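Local atomic coordinates of transcriptional regulator, AsnC family (Agrobacterium tumefaciens str. C58, PDB entry 3I4P), a protein that probably binds specific DNA sequences and regulates transcription as an oligomeric Lrp/AsnC-type regulator, and also binds calcium ions. Residues D117-Y120 with K121-A125. Sequence-based numbering, arbitrary orientation.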
# COMPACT_ATOMS: atom_id res chain seq x y z
N ASP A 117 -18.32 -14.22 9.54
CA ASP A 117 -17.34 -15.30 9.69
C ASP A 117 -17.85 -16.65 9.13
O ASP A 117 -17.17 -17.26 8.32
CB ASP A 117 -16.88 -15.44 11.14
CG ASP A 117 -15.66 -16.35 11.29
OD1 ASP A 117 -14.77 -16.35 10.42
OD2 ASP A 117 -15.59 -17.09 12.28
N ALA A 118 -19.06 -17.07 9.49
CA ALA A 118 -19.62 -18.36 9.00
C ALA A 118 -19.96 -18.33 7.50
O ALA A 118 -19.94 -19.37 6.83
CB ALA A 118 -20.85 -18.79 9.84
N PHE A 119 -20.28 -17.15 6.96
CA PHE A 119 -20.56 -17.03 5.52
C PHE A 119 -19.24 -17.24 4.75
O PHE A 119 -19.17 -18.04 3.82
CB PHE A 119 -21.16 -15.65 5.16
CG PHE A 119 -20.87 -15.24 3.72
CD1 PHE A 119 -21.60 -15.78 2.67
CD2 PHE A 119 -19.82 -14.37 3.42
CE1 PHE A 119 -21.30 -15.46 1.33
CE2 PHE A 119 -19.51 -14.03 2.09
CZ PHE A 119 -20.25 -14.57 1.05
N TYR A 120 -18.23 -16.48 5.17
CA TYR A 120 -16.87 -16.58 4.68
C TYR A 120 -16.34 -18.01 4.68
O TYR A 120 -15.71 -18.38 3.71
CB TYR A 120 -15.93 -15.70 5.53
CG TYR A 120 -14.52 -15.70 5.03
CD1 TYR A 120 -14.13 -14.77 4.07
CD2 TYR A 120 -13.57 -16.63 5.50
CE1 TYR A 120 -12.83 -14.76 3.58
CE2 TYR A 120 -12.25 -16.62 5.01
CZ TYR A 120 -11.91 -15.68 4.03
OH TYR A 120 -10.64 -15.61 3.51
N LYS A 121 -16.56 -18.78 5.75
CA LYS A 121 -16.13 -20.20 5.76
C LYS A 121 -16.84 -21.02 4.70
O LYS A 121 -16.22 -21.92 4.13
CB LYS A 121 -16.38 -20.92 7.10
CG LYS A 121 -15.83 -20.30 8.39
CD LYS A 121 -14.32 -20.28 8.48
CE LYS A 121 -13.85 -20.62 9.92
NZ LYS A 121 -14.85 -20.28 10.98
N ARG A 122 -18.13 -20.77 4.48
CA ARG A 122 -18.86 -21.50 3.44
C ARG A 122 -18.37 -21.12 2.06
O ARG A 122 -18.17 -21.99 1.22
CB ARG A 122 -20.38 -21.31 3.53
CG ARG A 122 -21.03 -21.93 4.76
CD ARG A 122 -22.57 -21.85 4.77
NE ARG A 122 -23.11 -20.52 4.42
CZ ARG A 122 -23.42 -19.54 5.29
NH1 ARG A 122 -23.27 -19.70 6.62
NH2 ARG A 122 -23.87 -18.38 4.82
N MSE A 123 -18.13 -19.84 1.83
CA MSE A 123 -17.63 -19.33 0.54
C MSE A 123 -16.28 -19.94 0.19
O MSE A 123 -16.08 -20.43 -0.93
CB MSE A 123 -17.48 -17.79 0.54
CG MSE A 123 -17.15 -17.20 -0.87
SE MSE A 123 -16.92 -15.28 -0.97
CE MSE A 123 -15.25 -15.14 -0.03
N ILE A 124 -15.38 -19.92 1.16
CA ILE A 124 -14.01 -20.31 0.93
C ILE A 124 -13.89 -21.85 0.79
O ILE A 124 -12.93 -22.33 0.19
CB ILE A 124 -13.08 -19.66 2.05
CG1 ILE A 124 -11.87 -18.97 1.43
CG2 ILE A 124 -12.71 -20.65 3.13
CD1 ILE A 124 -12.21 -17.78 0.59
N ALA A 125 -14.85 -22.61 1.32
CA ALA A 125 -14.88 -24.07 1.08
C ALA A 125 -15.13 -24.36 -0.40
O ALA A 125 -14.63 -25.33 -0.94
CB ALA A 125 -15.95 -24.77 1.95
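Four successive i to i+4 hydrogen bonds, from the amide nitrogens of Lys-121, Arg-122, Met-123 and Ile-124 back to the carbonyl oxygens of Asp-117, Ala-118, Phe-119 and Tyr-120, form within helix 113-126; the tightest joins Met-123 N to Phe-119 O at 2.9 Å, and the longest Arg-122 N to Ala-118 O at 3.3 Å. Asp-117 and Lys-121 form an i to i+4 salt bridge, with OD2 lying 3.5 Å from NZ. The lysine chain reaches the carboxylate by folding back, bent at every torsion beyond chi1, and its CG passes close to Asp-117 O. Asp-117 OD1 is taken by Arg-97 of the second subunit, whose guanidinium also comes near the lysine ammonium. On the next residue, Arg-122 lays a face of its guanidinium over the CA of Phe-119, and its NH2 sits at the edge of the phenyl ring, 3.9 Å from Phe-119 CB, with the two planes 71° apart. The same NH2 forms a salt bridge with Glu-91. Phe-119 also makes a Met-aromatic contact: its CZ is 4.0 Å from SE of Met-123, a selenomethionine, which approaches the ring obliquely. Both residues face the sheet, touching Val-108 and Leu-106 of strand 104-110, while Phe-89 packs edge-to-face on Phe-119. Tyr-120, with CG anti to the backbone N (chi1 -177°), sends its ring outward from the helix, where Ile-124 CD1 meets the phenol end obliquely at CZ, 4.0 Å away; both side chains rest on Val-132, a residue seen to bind calcium in this protein. The helix thus buries an apolar face on the ferredoxin-like sheet of the Lrp/AsnC ligand-binding domain, while the Asp-117 carboxylate, paired mainly with Arg-97 of the second subunit and at longer range with Lys-121, probably favours the closeness of these two cations at the interface.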